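Similar to hydroxylamine oxidoreductase (Kuenenia stuttgartiensis, PDB 6H5L) is probably a reductase of the hydroxylamine oxidoreductase-like family that carries electrons along c-type hemes within a large anammox complex. Local coordinates at residues S98-P103 and D125-F130; R164-P169 and I301-T306; G223-A228 and Y260-P265. One frame throughout, in Å; residues are numbered along the deposited sequence.

The contacts join parts of the polypeptide round hemes c, each centred on a different one, though other hemes are touched too. Contact 1 supplies an axial histidine to its heme iron, whereas contacts 2 and 3 tie a heme propionate through an arginine to backbone carbonyls (three and one, respectively). Contacts 1 and 3 lie on the same side of the chain's centre, about 21 Å apart between centres and about 11 Å between nearest atoms. Contact 2 is more central, its centre about 25 Å from that of contact 3 and about 36 Å from that of contact 1. Along the sequence contact 1 closes first, and contact 3 falls between the segments of contact 2.

Contact 1: residues S98-P103 and D125-F130; sequences SGHKHP and DEVHCF. With HEC (heme c), chain E.
Val127 N donates to His100 O at 2.6 Å in a nearly straight bond (175°), tying the loop after helix 89-97 to the residues just before helix 129-133. The motif is the bis-histidine iron site of a multiheme cytochrome c: His100 NE2 binds the heme iron at 2.0 Å, and His153 NE2 is the second axial ligand. The Val127 bond thus holds the backbone of the ligand residue itself. Cys129, two residues after Val127, is linked through SG to another heme c. Farther out, Lys101 and Glu126 run alongside each other in the same direction, and their ends form a salt bridge of 3.5 Å between NZ and OE2. The lysine chain bends at chi2 (76°), and its CD also rests near that oxygen; NZ has a second, long and weak ion pair with Glu122 of the neighbouring cytochrome chain.

Packing begins at Val127 CB, which lies 3.5 Å from His100 CD2 and meets the imidazole obliquely. Val127 CG2 fills the corner beside ring and porphyrin, touching His100 CD2 and the heme CHD, and probably limits movement of the ligand on that side. Pro103 closes the other end of the contact with its CG and CD against Asp125 O, CD being 3.2 Å from that oxygen. An alanine here would probably open a gap against Asp125 O and Glu126 CA, leaving the two backbones less firmly braced. Asp125 itself pairs its carboxylate with Lys104. At the heme, Pro103 CB lies 4.0 Å from CAD, and Val127 CG1 is 3.6 Å from CBC.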
loop_
_atom_site.group_PDB
_atom_site.type_symbol
_atom_site.label_atom_id
_atom_site.label_comp_id
_atom_site.label_asym_id
_atom_site.label_seq_id
_atom_site.Cartn_x
_atom_site.Cartn_y
_atom_site.Cartn_z
ATOM N N SER A 98 19.367 5.260 -20.215
ATOM C CA SER A 98 19.382 4.198 -21.208
ATOM C C SER A 98 20.005 2.924 -20.646
ATOM O O SER A 98 20.641 2.917 -19.590
ATOM C CB SER A 98 20.145 4.645 -22.454
ATOM O OG SER A 98 21.515 4.850 -22.157
ATOM N N GLY A 99 19.815 1.827 -21.382
ATOM C CA GLY A 99 20.458 0.574 -21.035
ATOM C C GLY A 99 21.961 0.591 -21.212
ATOM O O GLY A 99 22.645 -0.296 -20.696
ATOM N N HIS A 100 22.491 1.580 -21.932
ATOM C CA HIS A 100 23.937 1.688 -22.077
ATOM C C HIS A 100 24.592 2.184 -20.793
ATOM O O HIS A 100 25.733 1.811 -20.497
ATOM C CB HIS A 100 24.273 2.604 -23.252
ATOM C CG HIS A 100 24.007 1.985 -24.591
ATOM N ND1 HIS A 100 23.064 2.475 -25.467
ATOM C CD2 HIS A 100 24.558 0.906 -25.196
ATOM C CE1 HIS A 100 23.047 1.728 -26.557
ATOM N NE2 HIS A 100 23.946 0.770 -26.419
ATOM N N LYS A 101 23.887 3.012 -20.020
ATOM C CA LYS A 101 24.390 3.442 -18.720
ATOM C C LYS A 101 24.194 2.362 -17.661
ATOM O O LYS A 101 25.054 2.174 -16.794
ATOM C CB LYS A 101 23.698 4.738 -18.294
ATOM C CG LYS A 101 23.930 5.143 -16.847
ATOM C CD LYS A 101 25.320 5.722 -16.633
ATOM C CE LYS A 101 25.477 6.244 -15.212
ATOM N NZ LYS A 101 26.781 6.934 -15.002
ATOM N N HIS A 102 23.075 1.639 -17.723
ATOM C CA HIS A 102 22.747 0.586 -16.764
ATOM C C HIS A 102 22.528 -0.724 -17.515
ATOM O O HIS A 102 21.392 -1.195 -17.650
ATOM C CB HIS A 102 21.515 0.960 -15.942
ATOM C CG HIS A 102 21.617 2.299 -15.273
ATOM N ND1 HIS A 102 22.491 2.549 -14.236
ATOM C CD2 HIS A 102 20.954 3.460 -15.492
ATOM C CE1 HIS A 102 22.364 3.805 -13.847
ATOM N NE2 HIS A 102 21.437 4.380 -14.593
ATOM N N PRO A 103 23.602 -1.345 -18.010
ATOM C CA PRO A 103 23.466 -2.560 -18.824
ATOM C C PRO A 103 23.334 -3.849 -18.030
ATOM O O PRO A 103 23.111 -4.903 -18.635
ATOM C CB PRO A 103 24.772 -2.555 -19.634
ATOM C CG PRO A 103 25.761 -1.948 -18.694
ATOM C CD PRO A 103 25.012 -0.938 -17.858
ATOM N N ASP A 125 30.664 -2.459 -17.882
ATOM C CA ASP A 125 29.824 -1.972 -16.797
ATOM C C ASP A 125 28.964 -0.795 -17.228
ATOM O O ASP A 125 27.936 -0.527 -16.596
ATOM C CB ASP A 125 30.685 -1.576 -15.596
ATOM C CG ASP A 125 31.333 -2.770 -14.925
ATOM O OD1 ASP A 125 30.678 -3.832 -14.841
ATOM O OD2 ASP A 125 32.495 -2.650 -14.483
ATOM N N GLU A 126 29.371 -0.087 -18.280
ATOM C CA GLU A 126 28.558 0.952 -18.894
ATOM C C GLU A 126 29.080 1.193 -20.302
ATOM O O GLU A 126 30.245 0.928 -20.604
ATOM C CB GLU A 126 28.580 2.254 -18.085
ATOM C CG GLU A 126 29.880 3.040 -18.199
ATOM C CD GLU A 126 29.787 4.416 -17.568
ATOM O OE1 GLU A 126 30.695 5.242 -17.807
ATOM O OE2 GLU A 126 28.807 4.675 -16.837
ATOM N N VAL A 127 28.198 1.694 -21.160
ATOM C CA VAL A 127 28.563 2.124 -22.506
ATOM C C VAL A 127 28.578 3.646 -22.503
ATOM O O VAL A 127 27.538 4.286 -22.307
ATOM C CB VAL A 127 27.596 1.572 -23.562
ATOM C CG1 VAL A 127 28.015 2.011 -24.958
ATOM C CG2 VAL A 127 27.516 0.057 -23.467
ATOM N N HIS A 128 29.754 4.221 -22.722
ATOM C CA HIS A 128 29.998 5.635 -22.501
ATOM C C HIS A 128 30.021 6.395 -23.822
ATOM O O HIS A 128 30.135 5.809 -24.902
ATOM C CB HIS A 128 31.325 5.828 -21.762
ATOM C CG HIS A 128 31.483 7.178 -21.139
ATOM N ND1 HIS A 128 31.991 8.260 -21.826
ATOM C CD2 HIS A 128 31.205 7.621 -19.891
ATOM C CE1 HIS A 128 32.012 9.312 -21.029
ATOM N NE2 HIS A 128 31.545 8.950 -19.848
ATOM N N CYS A 129 29.900 7.725 -23.717
ATOM C CA CYS A 129 30.077 8.590 -24.880
ATOM C C CYS A 129 31.407 8.320 -25.566
ATOM O O CYS A 129 31.516 8.414 -26.793
ATOM C CB CYS A 129 29.995 10.059 -24.461
ATOM S SG CYS A 129 29.203 10.362 -22.864
ATOM N N PHE A 130 32.432 7.991 -24.779
ATOM C CA PHE A 130 33.728 7.632 -25.340
ATOM C C PHE A 130 33.610 6.434 -26.274
ATOM O O PHE A 130 34.251 6.395 -27.330
ATOM C CB PHE A 130 34.705 7.333 -24.204
ATOM C CG PHE A 130 36.128 7.692 -24.509
ATOM C CD1 PHE A 130 36.957 6.800 -25.165
ATOM C CD2 PHE A 130 36.644 8.918 -24.118
ATOM C CE1 PHE A 130 38.270 7.127 -25.439
ATOM C CE2 PHE A 130 37.956 9.251 -24.388
ATOM C CZ PHE A 130 38.770 8.353 -25.050
HETATM FE FE HEC E . 24.066 -0.783 -27.674
HETATM C CHA HEC E . 21.871 -1.788 -25.263
HETATM C CHB HEC E . 21.436 0.102 -29.703
HETATM C CHC HEC E . 26.258 0.581 -29.946
HETATM C CHD HEC E . 26.676 -2.332 -26.090
HETATM N NA HEC E . 22.022 -0.813 -27.503
HETATM C C1A HEC E . 21.310 -1.315 -26.431
HETATM C C2A HEC E . 19.897 -1.256 -26.768
HETATM C C3A HEC E . 19.789 -0.732 -27.993
HETATM C C4A HEC E . 21.120 -0.446 -28.481
HETATM C CMA HEC E . 18.475 -0.478 -28.765
HETATM C CAA HEC E . 18.709 -1.696 -25.883
HETATM C CBA HEC E . 18.682 -0.861 -24.605
HETATM C CGA HEC E . 17.296 -0.857 -24.013
HETATM O O1A HEC E . 16.357 -1.361 -24.680
HETATM O O2A HEC E . 17.127 -0.343 -22.877
HETATM N NB HEC E . 23.885 0.091 -29.537
HETATM C C1B HEC E . 22.693 0.518 -30.086
HETATM C C2B HEC E . 22.994 1.481 -31.124
HETATM C C3B HEC E . 24.324 1.605 -31.199
HETATM C C4B HEC E . 24.912 0.740 -30.197
HETATM C CMB HEC E . 21.936 2.189 -31.997
HETATM C CAB HEC E . 25.127 2.513 -32.156
HETATM C CBB HEC E . 24.925 3.997 -31.788
HETATM N NC HEC E . 26.081 -0.893 -27.993
HETATM C C1C HEC E . 26.802 -0.186 -28.937
HETATM C C2C HEC E . 28.205 -0.232 -28.562
HETATM C C3C HEC E . 28.320 -1.191 -27.630
HETATM C C4C HEC E . 26.986 -1.525 -27.165
HETATM C CMC HEC E . 29.346 0.220 -29.506
HETATM C CAC HEC E . 29.629 -1.701 -26.976
HETATM C CBC HEC E . 30.169 -0.667 -25.964
HETATM N ND HEC E . 24.251 -1.873 -25.927
HETATM C C1D HEC E . 25.437 -2.460 -25.495
HETATM C C2D HEC E . 25.158 -3.239 -24.310
HETATM C C3D HEC E . 23.655 -3.070 -24.049
HETATM C C4D HEC E . 23.176 -2.206 -25.105
HETATM C CMD HEC E . 26.165 -4.064 -23.483
HETATM C CAD HEC E . 22.831 -3.695 -22.902
HETATM C CBD HEC E . 22.452 -5.131 -23.256
HETATM C CGD HEC E . 21.585 -5.155 -24.488
HETATM O O1D HEC E . 22.108 -5.473 -25.587
HETATM O O2D HEC E . 20.369 -4.854 -24.370
#

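Contact 2: residues R164-P169 and I301-T306; sequences REVGRP and IWRMGT. With HEC (heme c), chain H.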
loop_
_atom_site.group_PDB
_atom_site.type_symbol
_atom_site.label_atom_id
_atom_site.label_comp_id
_atom_site.label_asym_id
_atom_site.label_seq_id
_atom_site.Cartn_x
_atom_site.Cartn_y
_atom_site.Cartn_z
ATOM N N ARG A 164 19.741 -6.416 -48.025
ATOM C CA ARG A 164 20.288 -6.482 -49.374
ATOM C C ARG A 164 19.730 -7.656 -50.172
ATOM O O ARG A 164 19.728 -7.609 -51.408
ATOM C CB ARG A 164 21.822 -6.562 -49.292
ATOM C CG ARG A 164 22.533 -6.726 -50.627
ATOM C CD ARG A 164 24.036 -6.482 -50.526
ATOM N NE ARG A 164 24.354 -5.060 -50.428
ATOM C CZ ARG A 164 25.027 -4.504 -49.426
ATOM N NH1 ARG A 164 25.477 -5.252 -48.427
ATOM N NH2 ARG A 164 25.264 -3.198 -49.428
ATOM N N GLU A 165 19.225 -8.690 -49.495
ATOM C CA GLU A 165 18.787 -9.899 -50.186
ATOM C C GLU A 165 17.526 -9.676 -51.013
ATOM O O GLU A 165 17.297 -10.401 -51.988
ATOM C CB GLU A 165 18.557 -11.021 -49.175
ATOM C CG GLU A 165 19.838 -11.535 -48.541
ATOM C CD GLU A 165 19.586 -12.510 -47.411
ATOM O OE1 GLU A 165 20.517 -12.738 -46.610
ATOM O OE2 GLU A 165 18.461 -13.045 -47.321
ATOM N N VAL A 166 16.698 -8.693 -50.650
ATOM C CA VAL A 166 15.470 -8.417 -51.395
ATOM C C VAL A 166 15.584 -7.191 -52.293
ATOM O O VAL A 166 14.704 -6.982 -53.145
ATOM C CB VAL A 166 14.259 -8.251 -50.449
ATOM C CG1 VAL A 166 14.038 -9.517 -49.629
ATOM C CG2 VAL A 166 14.441 -7.040 -49.546
ATOM N N GLY A 167 16.629 -6.381 -52.139
ATOM C CA GLY A 167 16.828 -5.228 -52.993
ATOM C C GLY A 167 16.032 -4.016 -52.548
ATOM O O GLY A 167 15.317 -4.024 -51.544
ATOM N N ARG A 168 16.172 -2.944 -53.324
ATOM C CA ARG A 168 15.438 -1.721 -53.042
ATOM C C ARG A 168 13.938 -1.939 -53.253
ATOM O O ARG A 168 13.531 -2.721 -54.117
ATOM C CB ARG A 168 15.931 -0.581 -53.932
ATOM C CG ARG A 168 17.293 -0.021 -53.542
ATOM C CD ARG A 168 17.521 1.354 -54.155
ATOM N NE ARG A 168 18.144 1.303 -55.473
ATOM C CZ ARG A 168 18.033 2.262 -56.388
ATOM N NH1 ARG A 168 17.302 3.340 -56.135
ATOM N NH2 ARG A 168 18.640 2.138 -57.559
ATOM N N PRO A 169 13.088 -1.255 -52.470
ATOM C CA PRO A 169 13.454 -0.322 -51.398
ATOM C C PRO A 169 13.776 -1.007 -50.073
ATOM O O PRO A 169 13.207 -2.055 -49.765
ATOM C CB PRO A 169 12.197 0.552 -51.247
ATOM C CG PRO A 169 11.308 0.203 -52.411
ATOM C CD PRO A 169 11.645 -1.208 -52.747
ATOM N N ILE A 301 6.123 -8.040 -51.224
ATOM C CA ILE A 301 5.685 -8.632 -52.488
ATOM C C ILE A 301 5.344 -7.570 -53.520
ATOM O O ILE A 301 5.861 -7.596 -54.645
ATOM C CB ILE A 301 4.481 -9.594 -52.289
ATOM C CG1 ILE A 301 4.867 -10.746 -51.327
ATOM C CG2 ILE A 301 3.985 -10.131 -53.615
ATOM C CD1 ILE A 301 3.698 -11.649 -50.962
ATOM N N TRP A 302 4.455 -6.665 -53.149
ATOM C CA TRP A 302 4.024 -5.568 -54.042
ATOM C C TRP A 302 4.915 -4.366 -53.779
ATOM O O TRP A 302 4.644 -3.357 -54.327
ATOM C CB TRP A 302 2.568 -5.191 -53.795
ATOM C CG TRP A 302 1.541 -6.137 -54.315
ATOM C CD1 TRP A 302 0.846 -7.041 -53.589
ATOM C CD2 TRP A 302 1.077 -6.272 -55.660
ATOM N NE1 TRP A 302 -0.025 -7.718 -54.378
ATOM C CE2 TRP A 302 0.097 -7.277 -55.657
ATOM C CE3 TRP A 302 1.381 -5.646 -56.866
ATOM C CZ2 TRP A 302 -0.571 -7.671 -56.808
ATOM C CZ3 TRP A 302 0.719 -6.032 -57.999
ATOM C CH2 TRP A 302 -0.237 -7.033 -57.973
ATOM N N ARG A 303 6.037 -4.600 -53.129
ATOM C CA ARG A 303 6.990 -3.649 -52.540
ATOM C C ARG A 303 6.437 -2.233 -52.451
ATOM O O ARG A 303 5.726 -1.990 -51.547
ATOM C CB ARG A 303 8.265 -3.730 -53.374
ATOM C CG ARG A 303 8.740 -5.151 -53.590
ATOM C CD ARG A 303 9.331 -5.853 -52.404
ATOM N NE ARG A 303 10.334 -5.057 -51.758
ATOM C CZ ARG A 303 11.633 -5.153 -51.906
ATOM N NH1 ARG A 303 12.163 -5.998 -52.749
ATOM N NH2 ARG A 303 12.417 -4.398 -51.183
ATOM N N MET A 304 6.594 -1.393 -53.448
ATOM C CA MET A 304 6.158 -0.017 -53.276
ATOM C C MET A 304 4.800 0.250 -53.901
ATOM O O MET A 304 4.167 1.258 -53.564
ATOM C CB MET A 304 7.197 0.956 -53.849
ATOM C CG MET A 304 6.999 2.408 -53.402
ATOM S SD MET A 304 8.336 3.525 -53.875
ATOM C CE MET A 304 7.716 5.093 -53.263
ATOM N N GLY A 305 4.321 -0.643 -54.763
ATOM C CA GLY A 305 3.126 -0.401 -55.537
ATOM C C GLY A 305 3.380 0.246 -56.877
ATOM O O GLY A 305 2.420 0.538 -57.600
ATOM N N THR A 306 4.643 0.478 -57.230
ATOM C CA THR A 306 5.012 1.130 -58.478
ATOM C C THR A 306 5.438 0.149 -59.559
ATOM O O THR A 306 5.085 0.336 -60.727
ATOM C CB THR A 306 6.145 2.130 -58.236
ATOM O OG1 THR A 306 7.257 1.456 -57.633
ATOM C CG2 THR A 306 5.678 3.245 -57.318
HETATM FE FE HEC H . 11.228 2.253 -43.430
HETATM C CHA HEC H . 11.780 1.270 -46.664
HETATM C CHB HEC H . 9.281 -0.548 -42.915
HETATM C CHC HEC H . 10.825 3.104 -40.109
HETATM C CHD HEC H . 12.705 5.284 -44.008
HETATM N NA HEC H . 10.632 0.666 -44.576
HETATM C C1A HEC H . 10.994 0.444 -45.891
HETATM C C2A HEC H . 10.398 -0.810 -46.307
HETATM C C3A HEC H . 9.710 -1.309 -45.278
HETATM C C4A HEC H . 9.842 -0.392 -44.164
HETATM C CMA HEC H . 8.915 -2.632 -45.272
HETATM C CAA HEC H . 10.531 -1.465 -47.696
HETATM C CBA HEC H . 9.344 -1.064 -48.559
HETATM C CGA HEC H . 9.316 -1.932 -49.785
HETATM O O1A HEC H . 8.775 -1.470 -50.817
HETATM O O2A HEC H . 9.840 -3.075 -49.737
HETATM N NB HEC H . 10.198 1.450 -41.821
HETATM C C1B HEC H . 9.541 0.233 -41.810
HETATM C C2B HEC H . 9.185 -0.073 -40.438
HETATM C C3B HEC H . 9.606 0.937 -39.666
HETATM C C4B HEC H . 10.256 1.915 -40.519
HETATM C CMB HEC H . 8.422 -1.337 -39.977
HETATM C CAB HEC H . 9.451 1.071 -38.133
HETATM C CBB HEC H . 10.229 -0.019 -37.361
HETATM N NC HEC H . 11.643 3.892 -42.280
HETATM C C1C HEC H . 11.462 4.023 -40.918
HETATM C C2C HEC H . 12.245 5.161 -40.467
HETATM C C3C HEC H . 12.549 5.864 -41.570
HETATM C C4C HEC H . 12.319 5.011 -42.715
HETATM C CMC HEC H . 12.046 5.786 -39.067
HETATM C CAC HEC H . 13.287 7.220 -41.659
HETATM C CBC HEC H . 14.806 6.990 -41.544
HETATM N ND HEC H . 12.127 3.133 -45.076
HETATM C C1D HEC H . 12.626 4.431 -45.086
HETATM C C2D HEC H . 13.061 4.753 -46.424
HETATM C C3D HEC H . 12.770 3.498 -47.259
HETATM C C4D HEC H . 12.193 2.545 -46.337
HETATM C CMD HEC H . 13.678 6.087 -46.889
HETATM C CAD HEC H . 13.029 3.273 -48.762
HETATM C CBD HEC H . 14.497 3.503 -49.097
HETATM C CGD HEC H . 14.705 3.218 -50.558
HETATM O O1D HEC H . 15.515 2.313 -50.884
HETATM O O2D HEC H . 14.046 3.892 -51.391
#
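Arg303 reaches across to the carbonyls of Val166, Gly167 and Pro169 and at the same time clasps a propionate of heme c, an anchoring of the heme edge within this multiheme cytochrome fold. The hydrogen bonds all run round the guanidinium edge, near its plane. NH1 donates to Val166 O at 2.8 Å and NH2 to Gly167 O at 2.9 Å, each nitrogen standing above the plane of the carbonyl it meets. A weak bond from NH2 to Pro169 O completes the backbone set.

Toward the heme, NE donates to the propionate O2A at 2.9 Å, and NH2 adds a longer bond of 3.2 Å to the same oxygen. With so many acceptors round it, the group is held against rotation, and its charge probably offsets that of the propionate. Bends at chi2 (-72°) and chi3 (-50°) fold CD and NE back from an extended course.

Van der Waals contacts fill in beside these bonds. Val166 CG2 touches Arg303 NH2 at 3.7 Å, while CD of Pro169, which follows a cis peptide bond, lies over one face of the guanidinium. The loop of Arg303 is also held by helix 455-476, where Tyr472 OH bonds Arg303 O and Phe465 packs on Met304. Pro169 CG touches Met304 CB at 4.4 Å. The same Pro169 CG lies 3.4 Å from the propionate O1A of the heme (HEC).

Contact 3: residues G223-A228 and Y260-P265; sequences GRQPEA and YDFTKP. With HEC (heme c), chain G.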
loop_
_atom_site.group_PDB
_atom_site.type_symbol
_atom_site.label_atom_id
_atom_site.label_comp_id
_atom_site.label_asym_id
_atom_site.label_seq_id
_atom_site.Cartn_x
_atom_site.Cartn_y
_atom_site.Cartn_z
ATOM N N GLY A 223 11.601 1.443 -29.945
ATOM C CA GLY A 223 11.747 0.914 -31.290
ATOM C C GLY A 223 10.614 -0.005 -31.701
ATOM O O GLY A 223 10.320 -0.138 -32.891
ATOM N N ARG A 224 9.960 -0.641 -30.732
ATOM C CA ARG A 224 8.891 -1.590 -31.015
ATOM C C ARG A 224 7.516 -0.944 -31.101
ATOM O O ARG A 224 6.574 -1.596 -31.567
ATOM C CB ARG A 224 8.878 -2.697 -29.953
ATOM C CG ARG A 224 10.056 -3.654 -30.057
ATOM C CD ARG A 224 9.878 -4.863 -29.159
ATOM N NE ARG A 224 10.330 -4.628 -27.793
ATOM C CZ ARG A 224 11.506 -5.028 -27.318
ATOM N NH1 ARG A 224 12.353 -5.678 -28.105
ATOM N NH2 ARG A 224 11.834 -4.781 -26.058
ATOM N N GLN A 225 7.369 0.314 -30.664
ATOM C CA GLN A 225 6.027 0.859 -30.830
ATOM C C GLN A 225 5.872 1.479 -32.217
ATOM O O GLN A 225 6.839 2.012 -32.772
ATOM C CB GLN A 225 5.728 1.894 -29.752
ATOM C CG GLN A 225 6.947 2.594 -29.184
ATOM C CD GLN A 225 6.674 3.217 -27.827
ATOM O OE1 GLN A 225 5.877 2.701 -27.043
ATOM N NE2 GLN A 225 7.334 4.334 -27.545
ATOM N N PRO A 226 4.662 1.408 -32.787
ATOM C CA PRO A 226 4.469 1.852 -34.179
ATOM C C PRO A 226 4.877 3.290 -34.449
ATOM O O PRO A 226 5.266 3.607 -35.581
ATOM C CB PRO A 226 2.964 1.652 -34.395
ATOM C CG PRO A 226 2.591 0.571 -33.457
ATOM C CD PRO A 226 3.459 0.758 -32.242
ATOM N N GLU A 227 4.801 4.171 -33.448
ATOM C CA GLU A 227 5.095 5.582 -33.672
ATOM C C GLU A 227 6.544 5.827 -34.073
ATOM O O GLU A 227 6.854 6.899 -34.605
ATOM C CB GLU A 227 4.758 6.401 -32.422
ATOM C CG GLU A 227 3.266 6.642 -32.192
ATOM C CD GLU A 227 2.543 5.433 -31.620
ATOM O OE1 GLU A 227 1.315 5.521 -31.405
ATOM O OE2 GLU A 227 3.200 4.399 -31.378
ATOM N N ALA A 228 7.440 4.866 -33.832
ATOM C CA ALA A 228 8.839 5.046 -34.198
ATOM C C ALA A 228 9.052 5.074 -35.705
ATOM O O ALA A 228 10.077 5.592 -36.163
ATOM C CB ALA A 228 9.692 3.939 -33.576
ATOM N N TYR A 260 -0.291 -3.009 -23.602
ATOM C CA TYR A 260 0.696 -3.637 -24.471
ATOM C C TYR A 260 2.031 -3.718 -23.739
ATOM O O TYR A 260 2.471 -2.741 -23.126
ATOM C CB TYR A 260 0.861 -2.843 -25.767
ATOM C CG TYR A 260 -0.185 -3.112 -26.830
ATOM C CD1 TYR A 260 -1.538 -2.973 -26.555
ATOM C CD2 TYR A 260 0.188 -3.479 -28.117
ATOM C CE1 TYR A 260 -2.492 -3.209 -27.529
ATOM C CE2 TYR A 260 -0.757 -3.715 -29.096
ATOM C CZ TYR A 260 -2.095 -3.579 -28.797
ATOM O OH TYR A 260 -3.038 -3.815 -29.771
ATOM N N ASP A 261 2.675 -4.880 -23.801
ATOM C CA ASP A 261 3.959 -5.091 -23.133
ATOM C C ASP A 261 5.054 -4.959 -24.187
ATOM O O ASP A 261 5.425 -5.928 -24.851
ATOM C CB ASP A 261 3.997 -6.444 -22.430
ATOM C CG ASP A 261 5.194 -6.592 -21.504
ATOM O OD1 ASP A 261 6.093 -5.724 -21.537
ATOM O OD2 ASP A 261 5.234 -7.578 -20.736
ATOM N N PHE A 262 5.576 -3.742 -24.338
ATOM C CA PHE A 262 6.648 -3.482 -25.291
ATOM C C PHE A 262 8.028 -3.818 -24.742
ATOM O O PHE A 262 9.017 -3.659 -25.465
ATOM C CB PHE A 262 6.611 -2.020 -25.744
ATOM C CG PHE A 262 5.456 -1.696 -26.647
ATOM C CD1 PHE A 262 5.404 -2.208 -27.934
ATOM C CD2 PHE A 262 4.424 -0.878 -26.213
ATOM C CE1 PHE A 262 4.344 -1.915 -28.771
ATOM C CE2 PHE A 262 3.362 -0.580 -27.044
ATOM C CZ PHE A 262 3.323 -1.100 -28.325
ATOM N N THR A 263 8.122 -4.274 -23.492
ATOM C CA THR A 263 9.398 -4.722 -22.953
ATOM C C THR A 263 9.792 -6.101 -23.466
ATOM O O THR A 263 10.965 -6.475 -23.362
ATOM C CB THR A 263 9.359 -4.743 -21.421
ATOM O OG1 THR A 263 8.436 -5.746 -20.977
ATOM C CG2 THR A 263 8.924 -3.392 -20.879
ATOM N N LYS A 264 8.844 -6.856 -24.016
ATOM C CA LYS A 264 9.110 -8.203 -24.504
ATOM C C LYS A 264 9.580 -8.149 -25.952
ATOM O O LYS A 264 8.955 -7.464 -26.772
ATOM C CB LYS A 264 7.862 -9.072 -24.401
ATOM C CG LYS A 264 7.201 -9.045 -23.031
ATOM C CD LYS A 264 5.945 -9.904 -22.985
ATOM C CE LYS A 264 6.247 -11.325 -22.528
ATOM N NZ LYS A 264 4.995 -12.095 -22.279
ATOM N N PRO A 265 10.668 -8.833 -26.300
ATOM C CA PRO A 265 11.043 -8.945 -27.713
ATOM C C PRO A 265 9.934 -9.602 -28.521
ATOM O O PRO A 265 9.065 -10.297 -27.989
ATOM C CB PRO A 265 12.311 -9.811 -27.683
ATOM C CG PRO A 265 12.314 -10.460 -26.328
ATOM C CD PRO A 265 11.639 -9.491 -25.414
HETATM FE FE HEC G . 17.337 -1.917 -33.817
HETATM C CHA HEC G . 16.150 -4.014 -31.368
HETATM C CHB HEC G . 20.519 -2.311 -32.577
HETATM C CHC HEC G . 18.638 -0.242 -36.549
HETATM C CHD HEC G . 14.187 -1.180 -34.857
HETATM N NA HEC G . 18.178 -2.959 -32.257
HETATM C C1A HEC G . 17.502 -3.777 -31.374
HETATM C C2A HEC G . 18.459 -4.345 -30.450
HETATM C C3A HEC G . 19.666 -3.881 -30.780
HETATM C C4A HEC G . 19.518 -2.997 -31.923
HETATM C CMA HEC G . 20.983 -4.231 -30.059
HETATM C CAA HEC G . 18.132 -5.324 -29.300
HETATM C CBA HEC G . 17.981 -4.577 -27.979
HETATM C CGA HEC G . 17.669 -5.568 -26.887
HETATM O O1A HEC G . 17.237 -6.705 -27.213
HETATM O O2A HEC G . 17.846 -5.222 -25.691
HETATM N NB HEC G . 19.221 -1.312 -34.415
HETATM C C1B HEC G . 20.400 -1.715 -33.815
HETATM C C2B HEC G . 21.486 -1.399 -34.720
HETATM C C3B HEC G . 20.972 -0.822 -35.813
HETATM C C4B HEC G . 19.536 -0.757 -35.643
HETATM C CMB HEC G . 22.974 -1.684 -34.435
HETATM C CAB HEC G . 21.736 -0.316 -37.057
HETATM C CBB HEC G . 22.261 -1.504 -37.895
HETATM N NC HEC G . 16.562 -0.895 -35.408
HETATM C C1C HEC G . 17.267 -0.292 -36.432
HETATM C C2C HEC G . 16.315 0.165 -37.424
HETATM C C3C HEC G . 15.091 0.028 -36.896
HETATM C C4C HEC G . 15.215 -0.721 -35.657
HETATM C CMC HEC G . 16.692 1.047 -38.637
HETATM C CAC HEC G . 13.762 0.450 -37.559
HETATM C CBC HEC G . 13.510 -0.400 -38.825
HETATM N ND HEC G . 15.457 -2.461 -33.166
HETATM C C1D HEC G . 14.295 -2.123 -33.855
HETATM C C2D HEC G . 13.213 -2.932 -33.340
HETATM C C3D HEC G . 13.828 -3.817 -32.253
HETATM C C4D HEC G . 15.222 -3.454 -32.216
HETATM C CMD HEC G . 11.742 -2.917 -33.784
HETATM C CAD HEC G . 13.114 -4.878 -31.388
HETATM C CBD HEC G . 13.558 -6.250 -31.890
HETATM C CGD HEC G . 12.650 -7.342 -31.389
HETATM O O1D HEC G . 12.760 -8.488 -31.893
HETATM O O2D HEC G . 11.812 -7.068 -30.491
#
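Arg224 holds Phe262 O through NE and NH2 together, NE at 2.8 Å and NH2 at 3.1 Å, the oxygen lying near the guanidinium plane. The third nitrogen, NH1, donates to the heme propionate O2D at 2.8 Å, so this flat group bridges the loop carbonyl and the cofactor. A bend at chi3 (-85°) places NE for this grip. Lys264 O and Pro265 CA lie over one face of the guanidinium, and Leu266 N also bonds the heme.

Phe262 contributes its ring as well as its carbonyl. Gln225 CB stands above the ring, displaced from its centre, in a CH-pi contact 4.2 Å from the Phe262 centroid. The two side chains cross at about a right angle, with Gln225 OE1 4.0 Å from Phe262 CD2. Arg224 CB meets Phe262 CD1, and Pro226 CD approaches Phe262 CZ at 4.3 Å. The carbonyl is presented by a type I turn from Asp261 to Lys264, inside which Thr263 N bonds Asp261 OD1 as an Asx turn.

Phe262 also packs on Val221 of helix 220-224, and Gln225 and Pro226 lean on Tyr253 of helix 248-256, while Lys255 of the second subunit, another copy of this protein, packs on Gln225.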